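Local coordinates for putative endonuclease/exonuclease/phosphatase family protein (Bacteroides vulgatus ATCC 8482, PDB 3G6S) that probably acts as a metal-dependent phosphoesterase of the DNase I-like endonuclease/exonuclease/phosphatase class, perhaps a nuclease, though its substrate is not established, at residues R148-K159 with T184-M192. Sequence-based numbering, arbitrary orientation.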
loop_
_atom_site.group_PDB
_atom_site.type_symbol
_atom_site.label_atom_id
_atom_site.label_comp_id
_atom_site.label_asym_id
_atom_site.label_seq_id
_atom_site.Cartn_x
_atom_site.Cartn_y
_atom_site.Cartn_z
ATOM N N ARG A 148 -6.095 12.327 -9.999
ATOM C CA ARG A 148 -7.397 11.925 -10.509
ATOM C C ARG A 148 -7.232 10.869 -11.594
ATOM O O ARG A 148 -8.005 9.911 -11.659
ATOM C CB ARG A 148 -8.159 13.118 -11.087
ATOM C CG ARG A 148 -9.476 12.699 -11.740
ATOM C CD ARG A 148 -10.130 13.804 -12.565
ATOM N NE ARG A 148 -10.905 14.753 -11.769
ATOM C CZ ARG A 148 -11.800 15.593 -12.290
ATOM N NH1 ARG A 148 -12.020 15.590 -13.600
ATOM N NH2 ARG A 148 -12.476 16.436 -11.514
ATOM N N GLN A 149 -6.222 11.045 -12.442
ATOM C CA GLN A 149 -5.971 10.101 -13.522
ATOM C C GLN A 149 -5.446 8.774 -13.009
ATOM O O GLN A 149 -5.820 7.713 -13.515
ATOM C CB GLN A 149 -4.983 10.687 -14.539
ATOM C CG GLN A 149 -5.558 11.804 -15.395
ATOM C CD GLN A 149 -6.908 11.436 -15.995
ATOM O OE1 GLN A 149 -7.071 10.359 -16.575
ATOM N NE2 GLN A 149 -7.884 12.329 -15.854
ATOM N N SER A 150 -4.568 8.835 -12.012
ATOM C CA SER A 150 -3.990 7.624 -11.426
ATOM C C SER A 150 -5.085 6.717 -10.864
ATOM O O SER A 150 -5.011 5.492 -10.985
ATOM C CB SER A 150 -3.009 7.993 -10.310
ATOM O OG SER A 150 -1.841 8.583 -10.843
ATOM N N ALA A 151 -6.097 7.335 -10.255
ATOM C CA ALA A 151 -7.213 6.606 -9.676
ATOM C C ALA A 151 -8.033 5.908 -10.759
ATOM O O ALA A 151 -8.319 4.715 -10.665
ATOM C CB ALA A 151 -8.085 7.554 -8.881
ATOM N N LEU A 152 -8.409 6.652 -11.793
ATOM C CA LEU A 152 -9.187 6.083 -12.885
ATOM C C LEU A 152 -8.384 4.983 -13.579
ATOM O O LEU A 152 -8.937 3.965 -13.985
ATOM C CB LEU A 152 -9.561 7.177 -13.890
ATOM C CG LEU A 152 -10.557 8.206 -13.346
ATOM C CD1 LEU A 152 -10.390 9.556 -14.035
ATOM C CD2 LEU A 152 -11.952 7.670 -13.515
ATOM N N LEU A 153 -7.078 5.187 -13.696
ATOM C CA LEU A 153 -6.215 4.214 -14.340
ATOM C C LEU A 153 -6.221 2.895 -13.574
ATOM O O LEU A 153 -6.315 1.820 -14.167
ATOM C CB LEU A 153 -4.795 4.772 -14.433
ATOM C CG LEU A 153 -3.663 3.824 -14.843
ATOM C CD1 LEU A 153 -3.927 3.241 -16.219
ATOM C CD2 LEU A 153 -2.353 4.589 -14.821
ATOM N N ILE A 154 -6.132 2.978 -12.252
ATOM C CA ILE A 154 -6.136 1.783 -11.421
ATOM C C ILE A 154 -7.447 1.023 -11.587
ATOM O O ILE A 154 -7.443 -0.198 -11.752
ATOM C CB ILE A 154 -5.909 2.155 -9.937
ATOM C CG1 ILE A 154 -4.471 2.644 -9.757
ATOM C CG2 ILE A 154 -6.191 0.951 -9.024
ATOM C CD1 ILE A 154 -4.188 3.268 -8.405
ATOM N N ILE A 155 -8.564 1.741 -11.559
ATOM C CA ILE A 155 -9.856 1.094 -11.731
ATOM C C ILE A 155 -9.898 0.323 -13.045
ATOM O O ILE A 155 -10.312 -0.835 -13.072
ATOM C CB ILE A 155 -11.026 2.109 -11.699
ATOM C CG1 ILE A 155 -11.151 2.717 -10.298
ATOM C CG2 ILE A 155 -12.327 1.421 -12.083
ATOM C CD1 ILE A 155 -12.372 3.596 -10.102
ATOM N N ARG A 156 -9.450 0.947 -14.130
ATOM C CA ARG A 156 -9.444 0.274 -15.432
ATOM C C ARG A 156 -8.558 -0.972 -15.470
ATOM O O ARG A 156 -8.823 -1.898 -16.232
ATOM C CB ARG A 156 -8.996 1.238 -16.534
ATOM C CG ARG A 156 -9.908 2.434 -16.725
ATOM C CD ARG A 156 -9.729 3.004 -18.118
ATOM N NE ARG A 156 -8.357 3.436 -18.370
ATOM C CZ ARG A 156 -7.841 4.584 -17.935
ATOM N NH1 ARG A 156 -8.588 5.421 -17.223
ATOM N NH2 ARG A 156 -6.580 4.896 -18.215
ATOM N N LYS A 157 -7.508 -0.988 -14.651
ATOM C CA LYS A 157 -6.595 -2.125 -14.603
ATOM C C LYS A 157 -7.180 -3.253 -13.758
ATOM O O LYS A 157 -6.909 -4.426 -14.009
ATOM C CB LYS A 157 -5.248 -1.699 -14.028
ATOM C CG LYS A 157 -4.609 -0.529 -14.774
ATOM C CD LYS A 157 -4.151 -0.901 -16.186
ATOM C CE LYS A 157 -2.955 -1.846 -16.148
ATOM N NZ LYS A 157 -2.364 -2.075 -17.493
ATOM N N ILE A 158 -7.975 -2.899 -12.750
ATOM C CA ILE A 158 -8.593 -3.910 -11.910
ATOM C C ILE A 158 -9.653 -4.633 -12.728
ATOM O O ILE A 158 -9.780 -5.855 -12.635
ATOM C CB ILE A 158 -9.260 -3.304 -10.660
ATOM C CG1 ILE A 158 -8.195 -2.855 -9.660
ATOM C CG2 ILE A 158 -10.181 -4.329 -10.016
ATOM C CD1 ILE A 158 -8.776 -2.013 -8.491
ATOM N N LYS A 159 -10.408 -3.888 -13.534
ATOM C CA LYS A 159 -11.446 -4.506 -14.354
ATOM C C LYS A 159 -10.830 -5.305 -15.496
ATOM O O LYS A 159 -11.412 -6.283 -15.962
ATOM C CB LYS A 159 -12.396 -3.451 -14.930
ATOM C CG LYS A 159 -13.089 -2.605 -13.880
ATOM C CD LYS A 159 -14.317 -1.897 -14.430
ATOM C CE LYS A 159 -13.989 -0.907 -15.525
ATOM N NZ LYS A 159 -15.234 -0.206 -15.967
ATOM N N THR A 184 -12.889 10.475 -6.450
ATOM C CA THR A 184 -12.969 9.814 -7.751
ATOM C C THR A 184 -12.963 8.283 -7.635
ATOM O O THR A 184 -13.596 7.604 -8.439
ATOM C CB THR A 184 -11.826 10.241 -8.717
ATOM O OG1 THR A 184 -10.659 9.449 -8.472
ATOM C CG2 THR A 184 -11.484 11.711 -8.532
ATOM N N ILE A 185 -12.254 7.729 -6.652
ATOM C CA ILE A 185 -12.247 6.272 -6.503
ATOM C C ILE A 185 -13.349 5.797 -5.576
ATOM O O ILE A 185 -13.660 4.610 -5.526
ATOM C CB ILE A 185 -10.912 5.733 -5.962
ATOM C CG1 ILE A 185 -10.332 6.691 -4.937
ATOM C CG2 ILE A 185 -9.959 5.482 -7.102
ATOM C CD1 ILE A 185 -8.923 6.333 -4.523
ATOM N N THR A 186 -13.938 6.735 -4.847
ATOM C CA THR A 186 -15.007 6.438 -3.910
ATOM C C THR A 186 -16.378 6.602 -4.570
ATOM O O THR A 186 -17.328 5.908 -4.208
ATOM C CB THR A 186 -14.900 7.373 -2.680
ATOM O OG1 THR A 186 -13.770 6.983 -1.895
ATOM C CG2 THR A 186 -16.146 7.312 -1.814
ATOM N N THR A 187 -16.481 7.500 -5.547
ATOM C CA THR A 187 -17.762 7.745 -6.202
ATOM C C THR A 187 -17.774 7.410 -7.689
ATOM O O THR A 187 -18.434 8.078 -8.493
ATOM C CB THR A 187 -18.191 9.216 -6.020
ATOM O OG1 THR A 187 -17.353 10.074 -6.812
ATOM C CG2 THR A 187 -18.084 9.603 -4.550
ATOM N N ASN A 188 -17.050 6.363 -8.045
ATOM C CA ASN A 188 -16.968 5.920 -9.426
ATOM C C ASN A 188 -17.957 4.784 -9.680
ATOM O O ASN A 188 -18.334 4.056 -8.760
ATOM C CB ASN A 188 -15.544 5.460 -9.723
ATOM C CG ASN A 188 -15.340 5.072 -11.168
ATOM O OD1 ASN A 188 -15.660 3.958 -11.579
ATOM N ND2 ASN A 188 -14.807 6.000 -11.954
ATOM N N GLU A 189 -18.383 4.654 -10.932
ATOM C CA GLU A 189 -19.319 3.611 -11.340
ATOM C C GLU A 189 -18.826 2.244 -10.843
ATOM O O GLU A 189 -19.623 1.364 -10.530
ATOM C CB GLU A 189 -19.444 3.642 -12.859
ATOM C CG GLU A 189 -20.470 2.714 -13.450
ATOM C CD GLU A 189 -20.737 3.047 -14.905
ATOM O OE1 GLU A 189 -19.766 3.103 -15.700
ATOM O OE2 GLU A 189 -21.919 3.254 -15.257
ATOM N N PHE A 190 -17.506 2.076 -10.783
ATOM C CA PHE A 190 -16.894 0.852 -10.269
ATOM C C PHE A 190 -16.686 1.187 -8.791
ATOM O O PHE A 190 -15.791 1.961 -8.436
ATOM C CB PHE A 190 -15.559 0.592 -10.979
ATOM C CG PHE A 190 -14.852 -0.660 -10.528
ATOM C CD1 PHE A 190 -14.021 -0.643 -9.414
ATOM C CD2 PHE A 190 -15.018 -1.858 -11.218
ATOM C CE1 PHE A 190 -13.362 -1.807 -8.991
ATOM C CE2 PHE A 190 -14.366 -3.035 -10.806
ATOM C CZ PHE A 190 -13.539 -3.011 -9.696
ATOM N N VAL A 191 -17.555 0.629 -7.948
ATOM C CA VAL A 191 -17.544 0.868 -6.508
ATOM C C VAL A 191 -16.302 0.377 -5.780
ATOM O O VAL A 191 -15.827 -0.741 -5.994
ATOM C CB VAL A 191 -18.784 0.235 -5.818
ATOM C CG1 VAL A 191 -18.755 0.522 -4.317
ATOM C CG2 VAL A 191 -20.065 0.792 -6.427
HETATM N N MSE A 192 -15.791 1.243 -4.910
HETATM C CA MSE A 192 -14.613 0.976 -4.095
HETATM C C MSE A 192 -14.912 1.554 -2.727
HETATM O O MSE A 192 -15.129 2.756 -2.588
HETATM C CB MSE A 192 -13.394 1.668 -4.695
HETATM C CG MSE A 192 -12.980 1.099 -6.029
HETATM SE SE MSE A 192 -11.458 -0.076 -5.862
HETATM C CE MSE A 192 -10.186 1.045 -6.777
#
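I155 and F190 bury the most surface in this contact (87 and 88 Å²), the isoleucine on helix 144-161 and the ring on the loop that follows helix 180-186. The CG2 branch of I155 lies 3.5 Å from CB of F190 and leans on the start of the ring, while the other branch runs out past it, its CD1 3.5 Å from CG of N188. The amide ND2 of N188 also touches CD2 of L152. One turn on, the side chain of I158 crosses that of F190 at about a right angle, its CG2 3.6 Å from CZ of F190. K159 slides past the ring in the opposite direction; its methylenes CG and CD touch CD2 and CE2 of F190 (CD to CD2 3.3 Å), and the bend at chi3 (-63°) turns CE and NZ away from the ring. The selenomethionine M192 turns CE to within 3.8 Å of CD1 of I158, tip to tip. Nearer the helix 180-186 end, A151 is small enough to let that helix come close, its CB touching both OG1 of T184 (3.2 Å) and CG2 of I185 (3.3 Å). That hydroxyl is paired inside its own helix, with the carbonyl of A181.

N188 also positions F190: its OD1 accepts from the backbone N of F190 at 2.8 Å, nearly straight at 171°, closing an Asx turn. With CG anti to the backbone N (chi1 -176°), the amide lies against I155 CD1 and still meets that N-H. Without the ring, as with an alanine here, I158 CG2 and the K159 methylenes would probably lose their partner and a gap would open beside them. I158 and M192 also reach V169 of strand 167-172, and I185 reaches F227 of strand 224-228, so both segments pack on one sheet of the DNase I-like sandwich. No hydrogen bond crosses between them; T184 OG1 and N188 OD1 bond locally, and the contact rests mainly on van der Waals packing.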